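3-carboxy-cis,cis-muconate cycloisomerase (Acinetobacter calcoaceticus, PDB 1Q5N) belongs to the mostly helical fumarase/aspartase superfamily of enzymes and is assembled here from four protein chains. Local coordinates at residues Glu32-Leu37 against Ile83-Gln88; Thr53-Ala58 against Arg102-Gly107; Leu158-Pro163 against Glu364-Leu369; Glu393-Thr398 against Lys404-Ile409. All blocks are in the same frame, centred on the assembly; numbering follows the deposited sequence.

Interaction 1: residues Glu32-Leu37 against Ile83-Gln88; sequences EAEVAL and IPFVKQ
Glu34 of helix 23-43 lies against Phe85 of helix 82-94. The glutamate chain is bent. Its CG sits beside the backbone N (chi1 -70°), and the chain then bends at chi2 (-70°), which brings OE2 to Val86. CG is the touching atom on the Phe85 side. It comes to the edge of the ring, near its plane, and Phe85 CE2 is 3.9 Å from Glu34 CG. The two side chains run past each other in opposite directions. The carboxylate and ring planes are 28° apart. Phe85 reaches across because its CG is anti to the backbone N. Val86 crosses Glu34 at about a right angle and puts CG2 3.8 Å from Glu34 OE2. No hydrogen bond spans the two segments. OE2 has a polar partner in His105, which bonds to it through ND1 and also packs on Val86. A buried carboxylate oxygen is thereby satisfied, and the bond probably helps to fix the bend of the chain. Ile113 of helix 110-146 also touches Glu34. The arrangement is sparse helix-to-helix packing, with one polar residue at the seam, in the all-helical N-terminal region of this lyase-family fold.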
loop_
_atom_site.group_PDB
_atom_site.type_symbol
_atom_site.label_atom_id
_atom_site.label_comp_id
_atom_site.label_asym_id
_atom_site.label_seq_id
_atom_site.Cartn_x
_atom_site.Cartn_y
_atom_site.Cartn_z
ATOM N N GLU A 32 30.367 -10.121 -13.610
ATOM C CA GLU A 32 30.782 -8.983 -14.394
ATOM C C GLU A 32 31.318 -7.845 -13.511
ATOM O O GLU A 32 32.324 -7.186 -13.849
ATOM C CB GLU A 32 29.602 -8.508 -15.217
ATOM C CG GLU A 32 29.900 -7.399 -16.221
ATOM C CD GLU A 32 28.669 -7.108 -17.117
ATOM O OE1 GLU A 32 27.837 -8.039 -17.340
ATOM O OE2 GLU A 32 28.539 -5.957 -17.609
ATOM N N ALA A 33 30.635 -7.604 -12.388
ATOM C CA ALA A 33 31.064 -6.570 -11.444
ATOM C C ALA A 33 32.469 -6.878 -10.827
ATOM O O ALA A 33 33.276 -5.960 -10.600
ATOM C CB ALA A 33 30.042 -6.425 -10.317
ATOM N N GLU A 34 32.715 -8.155 -10.506
ATOM C CA GLU A 34 33.991 -8.574 -9.925
ATOM C C GLU A 34 35.146 -8.383 -10.935
ATOM O O GLU A 34 36.210 -7.860 -10.586
ATOM C CB GLU A 34 33.898 -10.025 -9.460
ATOM C CG GLU A 34 33.012 -10.238 -8.237
ATOM C CD GLU A 34 33.597 -9.669 -6.952
ATOM O OE1 GLU A 34 34.671 -9.044 -6.972
ATOM O OE2 GLU A 34 32.975 -9.846 -5.903
ATOM N N VAL A 35 34.890 -8.747 -12.194
ATOM C CA VAL A 35 35.856 -8.586 -13.267
ATOM C C VAL A 35 36.180 -7.120 -13.435
ATOM O O VAL A 35 37.339 -6.756 -13.494
ATOM C CB VAL A 35 35.310 -9.115 -14.611
ATOM C CG1 VAL A 35 36.250 -8.760 -15.738
ATOM C CG2 VAL A 35 35.147 -10.603 -14.542
ATOM N N ALA A 36 35.169 -6.261 -13.485
ATOM C CA ALA A 36 35.442 -4.849 -13.696
ATOM C C ALA A 36 36.272 -4.267 -12.568
ATOM O O ALA A 36 37.107 -3.381 -12.794
ATOM C CB ALA A 36 34.144 -4.074 -13.854
ATOM N N LEU A 37 36.029 -4.766 -11.355
ATOM C CA LEU A 37 36.742 -4.319 -10.161
ATOM C C LEU A 37 38.255 -4.663 -10.227
ATOM O O LEU A 37 39.095 -3.832 -9.888
ATOM C CB LEU A 37 36.133 -4.965 -8.904
ATOM C CG LEU A 37 36.837 -4.547 -7.599
ATOM C CD1 LEU A 37 36.688 -3.061 -7.408
ATOM C CD2 LEU A 37 36.256 -5.289 -6.417
ATOM N N ILE A 83 28.140 -13.042 -0.247
ATOM C CA ILE A 83 29.123 -13.732 0.587
ATOM C C ILE A 83 29.486 -15.149 0.097
ATOM O O ILE A 83 30.651 -15.434 -0.131
ATOM C CB ILE A 83 28.653 -13.707 2.088
ATOM C CG1 ILE A 83 28.876 -12.299 2.666
ATOM C CG2 ILE A 83 29.432 -14.710 2.940
ATOM C CD1 ILE A 83 28.192 -12.049 3.976
ATOM N N PRO A 84 28.498 -16.035 -0.095
ATOM C CA PRO A 84 28.813 -17.387 -0.557
ATOM C C PRO A 84 29.248 -17.339 -2.024
ATOM O O PRO A 84 29.948 -18.209 -2.500
ATOM C CB PRO A 84 27.492 -18.126 -0.399
ATOM C CG PRO A 84 26.700 -17.273 0.561
ATOM C CD PRO A 84 27.059 -15.904 0.188
ATOM N N PHE A 85 28.810 -16.324 -2.746
ATOM C CA PHE A 85 29.190 -16.227 -4.128
ATOM C C PHE A 85 30.700 -15.922 -4.215
ATOM O O PHE A 85 31.400 -16.508 -5.034
ATOM C CB PHE A 85 28.371 -15.134 -4.803
ATOM C CG PHE A 85 29.034 -14.538 -5.999
ATOM C CD1 PHE A 85 28.953 -15.154 -7.242
ATOM C CD2 PHE A 85 29.733 -13.342 -5.895
ATOM C CE1 PHE A 85 29.575 -14.574 -8.361
ATOM C CE2 PHE A 85 30.356 -12.759 -7.007
ATOM C CZ PHE A 85 30.271 -13.365 -8.232
ATOM N N VAL A 86 31.184 -15.001 -3.381
ATOM C CA VAL A 86 32.589 -14.642 -3.349
ATOM C C VAL A 86 33.415 -15.882 -3.015
ATOM O O VAL A 86 34.394 -16.119 -3.683
ATOM C CB VAL A 86 32.876 -13.472 -2.327
ATOM C CG1 VAL A 86 34.361 -13.378 -1.978
ATOM C CG2 VAL A 86 32.502 -12.162 -2.947
ATOM N N LYS A 87 33.017 -16.678 -2.016
ATOM C CA LYS A 87 33.776 -17.892 -1.684
ATOM C C LYS A 87 33.946 -18.732 -2.939
ATOM O O LYS A 87 35.060 -19.087 -3.321
ATOM C CB LYS A 87 33.057 -18.777 -0.659
ATOM C CG LYS A 87 32.678 -18.088 0.599
ATOM C CD LYS A 87 33.880 -17.713 1.434
ATOM C CE LYS A 87 34.005 -18.654 2.643
ATOM N NZ LYS A 87 32.781 -18.579 3.544
ATOM N N GLN A 88 32.827 -19.055 -3.577
ATOM C CA GLN A 88 32.869 -19.870 -4.760
ATOM C C GLN A 88 33.706 -19.318 -5.903
ATOM O O GLN A 88 34.430 -20.065 -6.546
ATOM C CB GLN A 88 31.455 -20.161 -5.275
ATOM C CG GLN A 88 30.762 -21.207 -4.434
ATOM C CD GLN A 88 29.603 -21.854 -5.166
ATOM O OE1 GLN A 88 29.725 -22.219 -6.348
ATOM N NE2 GLN A 88 28.475 -22.011 -4.473
#

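Interaction 2: residues Thr53-Ala58 against Arg102-Gly107; sequences TVIQRA and RYVHWG. Unlike the reference sequence in segment 53-58: Thr53 (reference Asn), Val54 (reference Cys), Ile55 (reference Asp), Gln56 (reference Arg), Arg57 (reference Thr), Ala58 (reference Cys).
Ile55 holds CG1 beside its backbone N (chi1 -70°) and extends the chain from there (chi2 170°), which sends CD1 out from helix 49-59 to the 102-107 loop. Val104 meets it with CG2, the methyl anti to its own carbonyl carbon. CD1 of Ile55 is 4.0 Å from CG2 of Val104, and CG1 of Ile55 is 4.2 Å from the same methyl. The two side chains cross obliquely. CD1 also lies against the start of the turn, with Tyr103 C 4.2 Å from Ile55 CD1. Of the Tyr103 side chain, CB comes nearest, 4.5 Å from Ile55 CD1, and the ring leads away. The loop is shaped by a type II beta turn from Tyr103 to Trp106. Its closing bond, from Trp106 N to Tyr103 O, is weak. Val104 has a second neighbour in helix 82-94, where Leu89 and Thr90 touch it, and Ala38 of helix 23-43 touches Ile55. Arg385 of the second subunit bonds Arg102 O. With methyl groups doing most of the touching and no hydrogen bond between the segments, the contact rests on dispersion and burial of apolar surface rather than on directional polar bonds.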
loop_
_atom_site.group_PDB
_atom_site.type_symbol
_atom_site.label_atom_id
_atom_site.label_comp_id
_atom_site.label_asym_id
_atom_site.label_seq_id
_atom_site.Cartn_x
_atom_site.Cartn_y
_atom_site.Cartn_z
ATOM N N THR A 53 44.248 -10.353 -15.193
ATOM C CA THR A 53 44.107 -11.149 -16.414
ATOM C C THR A 53 43.643 -12.586 -16.120
ATOM O O THR A 53 42.843 -13.136 -16.866
ATOM C CB THR A 53 45.426 -11.159 -17.252
ATOM O OG1 THR A 53 45.624 -9.864 -17.837
ATOM C CG2 THR A 53 45.340 -12.157 -18.388
ATOM N N VAL A 54 44.135 -13.184 -15.044
ATOM C CA VAL A 54 43.714 -14.529 -14.688
ATOM C C VAL A 54 42.232 -14.541 -14.246
ATOM O O VAL A 54 41.459 -15.442 -14.587
ATOM C CB VAL A 54 44.576 -15.060 -13.561
ATOM C CG1 VAL A 54 43.928 -16.282 -12.927
ATOM C CG2 VAL A 54 45.950 -15.390 -14.100
ATOM N N ILE A 55 41.847 -13.534 -13.472
ATOM C CA ILE A 55 40.472 -13.405 -13.011
ATOM C C ILE A 55 39.546 -13.191 -14.257
ATOM O O ILE A 55 38.566 -13.904 -14.454
ATOM C CB ILE A 55 40.381 -12.215 -12.012
ATOM C CG1 ILE A 55 41.085 -12.574 -10.709
ATOM C CG2 ILE A 55 38.952 -11.862 -11.734
ATOM C CD1 ILE A 55 41.237 -11.399 -9.800
ATOM N N GLN A 56 39.883 -12.229 -15.107
ATOM C CA GLN A 56 39.105 -11.969 -16.308
ATOM C C GLN A 56 38.911 -13.210 -17.186
ATOM O O GLN A 56 37.871 -13.362 -17.831
ATOM C CB GLN A 56 39.791 -10.882 -17.121
ATOM C CG GLN A 56 39.226 -10.698 -18.501
ATOM C CD GLN A 56 39.862 -9.507 -19.178
ATOM O OE1 GLN A 56 40.710 -8.803 -18.574
ATOM N NE2 GLN A 56 39.468 -9.257 -20.428
ATOM N N ARG A 57 39.909 -14.089 -17.223
ATOM C CA ARG A 57 39.808 -15.290 -18.029
ATOM C C ARG A 57 39.071 -16.390 -17.320
ATOM O O ARG A 57 38.328 -17.129 -17.945
ATOM C CB ARG A 57 41.185 -15.813 -18.407
ATOM C CG ARG A 57 41.830 -15.132 -19.599
ATOM C CD ARG A 57 43.176 -15.800 -19.898
ATOM N NE ARG A 57 44.000 -14.963 -20.768
ATOM C CZ ARG A 57 45.335 -14.930 -20.727
ATOM N NH1 ARG A 57 45.996 -15.694 -19.847
ATOM N NH2 ARG A 57 46.008 -14.133 -21.566
ATOM N N ALA A 58 39.295 -16.528 -16.021
ATOM C CA ALA A 58 38.601 -17.573 -15.276
ATOM C C ALA A 58 37.098 -17.275 -15.233
ATOM O O ALA A 58 36.279 -18.185 -15.197
ATOM C CB ALA A 58 39.154 -17.674 -13.853
ATOM N N ARG A 102 43.926 -14.202 -4.464
ATOM C CA ARG A 102 43.989 -13.283 -3.335
ATOM C C ARG A 102 43.401 -11.930 -3.635
ATOM O O ARG A 102 43.015 -11.201 -2.730
ATOM C CB ARG A 102 45.440 -13.107 -2.895
ATOM C CG ARG A 102 45.917 -14.357 -2.249
ATOM C CD ARG A 102 47.403 -14.484 -2.201
ATOM N NE ARG A 102 47.675 -15.875 -1.835
ATOM C CZ ARG A 102 48.872 -16.358 -1.507
ATOM N NH1 ARG A 102 49.933 -15.547 -1.492
ATOM N NH2 ARG A 102 49.002 -17.652 -1.188
ATOM N N TYR A 103 43.343 -11.600 -4.911
ATOM C CA TYR A 103 42.836 -10.321 -5.324
ATOM C C TYR A 103 41.357 -10.314 -5.731
ATOM O O TYR A 103 40.848 -9.279 -6.170
ATOM C CB TYR A 103 43.722 -9.792 -6.448
ATOM C CG TYR A 103 45.151 -9.675 -5.990
ATOM C CD1 TYR A 103 45.550 -8.620 -5.162
ATOM C CD2 TYR A 103 46.098 -10.642 -6.342
ATOM C CE1 TYR A 103 46.839 -8.532 -4.699
ATOM C CE2 TYR A 103 47.393 -10.565 -5.884
ATOM C CZ TYR A 103 47.761 -9.508 -5.063
ATOM O OH TYR A 103 49.055 -9.430 -4.598
ATOM N N VAL A 104 40.674 -11.451 -5.598
ATOM C CA VAL A 104 39.249 -11.496 -5.937
ATOM C C VAL A 104 38.464 -10.724 -4.866
ATOM O O VAL A 104 38.651 -10.970 -3.663
ATOM C CB VAL A 104 38.708 -12.941 -5.961
ATOM C CG1 VAL A 104 37.191 -12.952 -6.211
ATOM C CG2 VAL A 104 39.418 -13.728 -7.032
ATOM N N HIS A 105 37.636 -9.770 -5.305
ATOM C CA HIS A 105 36.780 -9.014 -4.398
ATOM C C HIS A 105 37.607 -8.136 -3.475
ATOM O O HIS A 105 37.211 -7.879 -2.338
ATOM C CB HIS A 105 35.941 -10.002 -3.562
ATOM C CG HIS A 105 34.808 -9.368 -2.813
ATOM N ND1 HIS A 105 33.674 -8.889 -3.440
ATOM C CD2 HIS A 105 34.605 -9.193 -1.483
ATOM C CE1 HIS A 105 32.822 -8.452 -2.531
ATOM N NE2 HIS A 105 33.359 -8.622 -1.334
ATOM N N TRP A 106 38.757 -7.688 -3.979
ATOM C CA TRP A 106 39.685 -6.864 -3.205
ATOM C C TRP A 106 39.109 -5.515 -2.827
ATOM O O TRP A 106 38.836 -4.708 -3.699
ATOM C CB TRP A 106 40.991 -6.630 -3.999
ATOM C CG TRP A 106 41.954 -5.786 -3.234
ATOM C CD1 TRP A 106 42.465 -4.567 -3.601
ATOM C CD2 TRP A 106 42.405 -6.024 -1.897
ATOM N NE1 TRP A 106 43.201 -4.028 -2.567
ATOM C CE2 TRP A 106 43.181 -4.901 -1.507
ATOM C CE3 TRP A 106 42.222 -7.081 -0.982
ATOM C CZ2 TRP A 106 43.774 -4.794 -0.229
ATOM C CZ3 TRP A 106 42.808 -6.986 0.301
ATOM C CH2 TRP A 106 43.580 -5.842 0.662
ATOM N N GLY A 107 38.942 -5.261 -1.535
ATOM C CA GLY A 107 38.414 -3.967 -1.103
ATOM C C GLY A 107 36.898 -3.674 -1.170
ATOM O O GLY A 107 36.448 -2.658 -0.668
#

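Interaction 3: residues Leu158-Pro163 against Glu364-Leu369; sequences LQQALP and ECTHGL
Gln160 points its CB toward Cys365 and Thr366. From CB the chain starts beside the backbone N (chi1 -79°) and then runs extended (chi2 -172°), so CG and CD carry the amide straight out to the 364-369 loop. At the tip the two amide atoms lie against the same carbon. NE2 is 3.9 Å from Cys365 CB, and OE1 is 4.1 Å from Cys365 CB. OE1 also lies 4.2 Å from Thr366 CG2. A water donates to Gln160 OE1 over 2.7 Å. That water accepts in turn from the backbone, at 2.9 Å from Thr366 N, and so bridges the segments. NE2 has polar partners beyond the two segments: Asn362 O of the same chain and Glu265 OE2 of the third subunit. Gln160 belongs to strand 159-161, an outer strand, within this chain, of a small three-stranded antiparallel sheet, and its side chain touches Met153 on the central strand. The facing loop follows helix 356-364 and makes two overlapping turns. The first, type I, is closed by a bond of 2.9 Å from His367 N to Glu364 O. The second, type I', is closed by 3.1 Å from Leu369 N to Thr366 O. Thr264 of the third subunit bonds Gln160 N through OG1 and packs on both Cys365 and Thr366.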
loop_
_atom_site.group_PDB
_atom_site.type_symbol
_atom_site.label_atom_id
_atom_site.label_comp_id
_atom_site.label_asym_id
_atom_site.label_seq_id
_atom_site.Cartn_x
_atom_site.Cartn_y
_atom_site.Cartn_z
ATOM N N LEU A 158 -19.196 6.930 -16.656
ATOM C CA LEU A 158 -19.709 5.786 -17.403
ATOM C C LEU A 158 -21.037 6.011 -18.137
ATOM O O LEU A 158 -21.707 5.041 -18.523
ATOM C CB LEU A 158 -19.859 4.594 -16.498
ATOM C CG LEU A 158 -18.593 3.899 -16.035
ATOM C CD1 LEU A 158 -18.993 2.646 -15.234
ATOM C CD2 LEU A 158 -17.777 3.491 -17.233
ATOM N N GLN A 159 -21.406 7.277 -18.319
ATOM C CA GLN A 159 -22.644 7.661 -18.990
ATOM C C GLN A 159 -22.308 8.373 -20.282
ATOM O O GLN A 159 -21.405 9.227 -20.309
ATOM C CB GLN A 159 -23.417 8.679 -18.167
ATOM C CG GLN A 159 -23.709 8.284 -16.744
ATOM C CD GLN A 159 -24.827 7.328 -16.691
ATOM O OE1 GLN A 159 -25.967 7.686 -17.002
ATOM N NE2 GLN A 159 -24.536 6.092 -16.320
ATOM N N GLN A 160 -23.070 8.086 -21.334
ATOM C CA GLN A 160 -22.842 8.780 -22.609
ATOM C C GLN A 160 -22.965 10.281 -22.397
ATOM O O GLN A 160 -23.818 10.743 -21.644
ATOM C CB GLN A 160 -23.816 8.302 -23.668
ATOM C CG GLN A 160 -23.412 6.965 -24.289
ATOM C CD GLN A 160 -24.302 6.616 -25.460
ATOM O OE1 GLN A 160 -25.090 7.446 -25.906
ATOM N NE2 GLN A 160 -24.183 5.402 -25.963
ATOM N N ALA A 161 -22.082 11.058 -23.004
ATOM C CA ALA A 161 -22.152 12.512 -22.805
ATOM C C ALA A 161 -22.186 13.280 -24.146
ATOM O O ALA A 161 -23.261 13.758 -24.523
ATOM C CB ALA A 161 -20.967 12.987 -21.906
ATOM N N LEU A 162 -21.054 13.381 -24.866
ATOM C CA LEU A 162 -21.025 14.092 -26.146
ATOM C C LEU A 162 -20.111 13.273 -27.030
ATOM O O LEU A 162 -19.302 12.485 -26.535
ATOM C CB LEU A 162 -20.450 15.487 -25.981
ATOM C CG LEU A 162 -21.224 16.565 -25.220
ATOM C CD1 LEU A 162 -20.367 17.862 -25.225
ATOM C CD2 LEU A 162 -22.612 16.840 -25.894
ATOM N N PRO A 163 -20.218 13.441 -28.361
ATOM C CA PRO A 163 -19.366 12.674 -29.291
ATOM C C PRO A 163 -17.896 13.036 -29.161
ATOM O O PRO A 163 -17.579 14.161 -28.795
ATOM C CB PRO A 163 -19.866 13.110 -30.686
ATOM C CG PRO A 163 -21.177 13.827 -30.415
ATOM C CD PRO A 163 -20.962 14.493 -29.080
ATOM N N GLU A 364 -26.798 6.374 -31.424
ATOM C CA GLU A 364 -28.250 6.575 -31.570
ATOM C C GLU A 364 -29.054 6.177 -30.349
ATOM O O GLU A 364 -30.239 6.442 -30.260
ATOM C CB GLU A 364 -28.778 5.865 -32.832
ATOM C CG GLU A 364 -28.610 6.772 -34.086
ATOM C CD GLU A 364 -29.341 8.128 -33.902
ATOM O OE1 GLU A 364 -30.551 8.057 -33.579
ATOM O OE2 GLU A 364 -28.752 9.248 -34.051
ATOM N N CYS A 365 -28.377 5.590 -29.378
ATOM C CA CYS A 365 -28.983 5.131 -28.140
ATOM C C CYS A 365 -29.968 6.099 -27.418
ATOM O O CYS A 365 -31.043 5.693 -26.976
ATOM C CB CYS A 365 -27.829 4.727 -27.211
ATOM S SG CYS A 365 -28.314 3.795 -25.860
ATOM N N THR A 366 -29.610 7.366 -27.262
ATOM C CA THR A 366 -30.528 8.302 -26.587
ATOM C C THR A 366 -31.476 9.041 -27.558
ATOM O O THR A 366 -32.103 10.030 -27.194
ATOM C CB THR A 366 -29.754 9.384 -25.752
ATOM O OG1 THR A 366 -28.905 10.157 -26.624
ATOM C CG2 THR A 366 -28.938 8.716 -24.650
ATOM N N HIS A 367 -31.535 8.573 -28.796
ATOM C CA HIS A 367 -32.413 9.167 -29.799
ATOM C C HIS A 367 -32.280 10.682 -29.906
ATOM O O HIS A 367 -33.265 11.394 -29.795
ATOM C CB HIS A 367 -33.869 8.792 -29.487
ATOM C CG HIS A 367 -34.026 7.359 -29.065
ATOM N ND1 HIS A 367 -33.767 6.295 -29.919
ATOM C CD2 HIS A 367 -34.326 6.810 -27.859
ATOM C CE1 HIS A 367 -33.903 5.158 -29.253
ATOM N NE2 HIS A 367 -34.243 5.443 -28.001
ATOM N N GLY A 368 -31.049 11.148 -30.094
ATOM C CA GLY A 368 -30.792 12.544 -30.279
ATOM C C GLY A 368 -30.691 13.394 -29.043
ATOM O O GLY A 368 -30.300 14.569 -29.154
ATOM N N LEU A 369 -31.032 12.857 -27.871
ATOM C CA LEU A 369 -30.932 13.675 -26.665
ATOM C C LEU A 369 -29.504 14.205 -26.402
ATOM O O LEU A 369 -29.358 15.328 -25.922
ATOM C CB LEU A 369 -31.464 12.907 -25.441
ATOM C CG LEU A 369 -32.996 12.689 -25.481
ATOM C CD1 LEU A 369 -33.445 11.715 -24.395
ATOM C CD2 LEU A 369 -33.694 14.020 -25.300
HETATM O O HOH W 1 -26.953 8.384 -27.674
#

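Interaction 4: residues Glu393-Thr398 against Lys404-Ile409; sequences EAACKT and KHLKDI
Ala395 is the first residue of 393-398 to meet 404-409, and it touches both apolar residues there. Its CB is 3.9 Å from Leu406 CD1 and equally close to Ile409 CG2. Its carbonyl is packed too: Ala395 O lies 3.7 Å from Leu406 CD1, and Ile409 CG2 is a near neighbour of the same oxygen. Leu406 reaches this place because its CG is anti to the backbone N (chi1 -177°). Next comes Cys396. Its CB points away from the other segment, yet SG comes to 4.1 Å from Leu406 CD1. The contact joins consecutive helices of the C-terminal region: the chain leaves helix 385-402, turns, and starts the short helix 406-410. His405 is the N-cap of the second helix. Its ND1 accepts from the backbone at 2.9 Å from Lys407 N, in the ring plane and fairly straight (163° at the hydrogen). Beyond the segments, Phe429 also covers Leu406. Thr398 is the last residue of 393-398 and touches Ile409. Its CB lies 4.1 Å from Ile409 CG2, and its CG2 is 4.2 Å from Ile409 CD1. The hydroxyl is used within its own helix, with Thr398 OG1 giving a bond to Ala394 O at 2.9 Å. Thr398 N also bonds Ala394 O, and the two donors reach that oxygen from opposite faces of the carbonyl plane.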
loop_
_atom_site.group_PDB
_atom_site.type_symbol
_atom_site.label_atom_id
_atom_site.label_comp_id
_atom_site.label_asym_id
_atom_site.label_seq_id
_atom_site.Cartn_x
_atom_site.Cartn_y
_atom_site.Cartn_z
ATOM N N GLU A 393 -35.229 22.573 -24.159
ATOM C CA GLU A 393 -35.665 21.844 -22.985
ATOM C C GLU A 393 -37.137 21.364 -23.125
ATOM O O GLU A 393 -37.463 20.242 -22.760
ATOM C CB GLU A 393 -35.500 22.725 -21.755
ATOM C CG GLU A 393 -36.159 22.153 -20.528
ATOM C CD GLU A 393 -36.258 23.199 -19.419
ATOM O OE1 GLU A 393 -36.347 24.430 -19.763
ATOM O OE2 GLU A 393 -36.257 22.788 -18.214
ATOM N N ALA A 394 -38.014 22.195 -23.673
ATOM C CA ALA A 394 -39.399 21.777 -23.844
ATOM C C ALA A 394 -39.463 20.639 -24.896
ATOM O O ALA A 394 -40.266 19.696 -24.783
ATOM C CB ALA A 394 -40.263 22.985 -24.297
ATOM N N ALA A 395 -38.612 20.728 -25.922
ATOM C CA ALA A 395 -38.563 19.696 -26.963
ATOM C C ALA A 395 -38.069 18.355 -26.400
ATOM O O ALA A 395 -38.531 17.278 -26.827
ATOM C CB ALA A 395 -37.666 20.152 -28.107
ATOM N N CYS A 396 -37.127 18.412 -25.456
ATOM C CA CYS A 396 -36.601 17.170 -24.865
ATOM C C CYS A 396 -37.706 16.477 -24.074
ATOM O O CYS A 396 -37.847 15.264 -24.169
ATOM C CB CYS A 396 -35.387 17.442 -23.947
ATOM S SG CYS A 396 -33.855 17.949 -24.841
ATOM N N LYS A 397 -38.487 17.261 -23.319
ATOM C CA LYS A 397 -39.614 16.746 -22.541
ATOM C C LYS A 397 -40.640 16.065 -23.462
ATOM O O LYS A 397 -41.162 14.990 -23.166
ATOM C CB LYS A 397 -40.326 17.895 -21.817
ATOM C CG LYS A 397 -39.792 18.202 -20.457
ATOM C CD LYS A 397 -40.503 19.416 -19.930
ATOM C CE LYS A 397 -40.041 19.698 -18.526
ATOM N NZ LYS A 397 -40.660 20.964 -17.984
ATOM N N THR A 398 -40.932 16.732 -24.575
ATOM C CA THR A 398 -41.877 16.216 -25.522
ATOM C C THR A 398 -41.349 14.945 -26.161
ATOM O O THR A 398 -42.105 13.964 -26.280
ATOM C CB THR A 398 -42.199 17.240 -26.627
ATOM O OG1 THR A 398 -42.630 18.465 -26.023
ATOM C CG2 THR A 398 -43.312 16.734 -27.498
ATOM N N LYS A 404 -39.914 9.812 -29.223
ATOM C CA LYS A 404 -39.535 10.064 -30.608
ATOM C C LYS A 404 -38.130 10.596 -30.566
ATOM O O LYS A 404 -37.678 11.023 -29.513
ATOM C CB LYS A 404 -40.394 11.167 -31.244
ATOM C CG LYS A 404 -41.833 10.811 -31.515
ATOM C CD LYS A 404 -42.065 10.744 -33.022
ATOM C CE LYS A 404 -43.546 10.560 -33.371
ATOM N NZ LYS A 404 -44.012 9.124 -33.110
ATOM N N HIS A 405 -37.463 10.614 -31.720
ATOM C CA HIS A 405 -36.124 11.168 -31.806
ATOM C C HIS A 405 -36.259 12.697 -31.606
ATOM O O HIS A 405 -37.208 13.334 -32.087
ATOM C CB HIS A 405 -35.533 10.840 -33.185
ATOM C CG HIS A 405 -34.063 11.116 -33.324
ATOM N ND1 HIS A 405 -33.547 12.395 -33.434
ATOM C CD2 HIS A 405 -32.996 10.275 -33.369
ATOM C CE1 HIS A 405 -32.226 12.328 -33.528
ATOM N NE2 HIS A 405 -31.864 11.056 -33.489
ATOM N N LEU A 406 -35.318 13.295 -30.891
ATOM C CA LEU A 406 -35.374 14.726 -30.689
ATOM C C LEU A 406 -35.440 15.492 -32.023
ATOM O O LEU A 406 -36.014 16.579 -32.064
ATOM C CB LEU A 406 -34.163 15.213 -29.865
ATOM C CG LEU A 406 -34.155 16.710 -29.517
ATOM C CD1 LEU A 406 -35.337 17.101 -28.588
ATOM C CD2 LEU A 406 -32.842 17.038 -28.872
ATOM N N LYS A 407 -34.838 14.963 -33.093
ATOM C CA LYS A 407 -34.866 15.685 -34.379
ATOM C C LYS A 407 -36.333 15.802 -34.865
ATOM O O LYS A 407 -36.760 16.858 -35.300
ATOM C CB LYS A 407 -33.983 15.004 -35.469
ATOM C CG LYS A 407 -33.814 15.869 -36.744
ATOM C CD LYS A 407 -32.759 15.324 -37.746
ATOM C CE LYS A 407 -33.300 14.241 -38.691
ATOM N NZ LYS A 407 -32.170 13.561 -39.430
ATOM N N ASP A 408 -37.094 14.720 -34.756
ATOM C CA ASP A 408 -38.490 14.730 -35.151
ATOM C C ASP A 408 -39.271 15.792 -34.423
ATOM O O ASP A 408 -40.098 16.463 -35.036
ATOM C CB ASP A 408 -39.125 13.376 -34.903
ATOM C CG ASP A 408 -38.448 12.284 -35.717
ATOM O OD1 ASP A 408 -37.802 12.645 -36.762
ATOM O OD2 ASP A 408 -38.571 11.083 -35.321
ATOM N N ILE A 409 -38.991 15.997 -33.138
ATOM C CA ILE A 409 -39.731 16.991 -32.376
ATOM C C ILE A 409 -39.274 18.417 -32.687
ATOM O O ILE A 409 -40.067 19.315 -32.935
ATOM C CB ILE A 409 -39.578 16.756 -30.848
ATOM C CG1 ILE A 409 -40.152 15.405 -30.472
ATOM C CG2 ILE A 409 -40.173 17.914 -30.071
ATOM C CD1 ILE A 409 -41.544 15.147 -30.950
#

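How the interactions relate
The four contacts form two pairs on opposite sides of the chain's centre. Interactions 1 and 2 have centres 8 Å apart, and their segments alternate along the chain. Their link is the Glu34-His105 pair, with Glu34 OE2 2.7 Å from His105 ND1. Interactions 3 and 4 have centres 14 Å apart. They are joined by a probable backbone bond of 3.0 Å from Leu406 N to His367 O, which ties the loop 364-369 to the start of helix 406-410. The pairs do not touch; nearest atoms of interactions 1 and 3 are about 47 Å apart. Interactions 2 and 3 both meet the second subunit, and interaction 3 also meets the third.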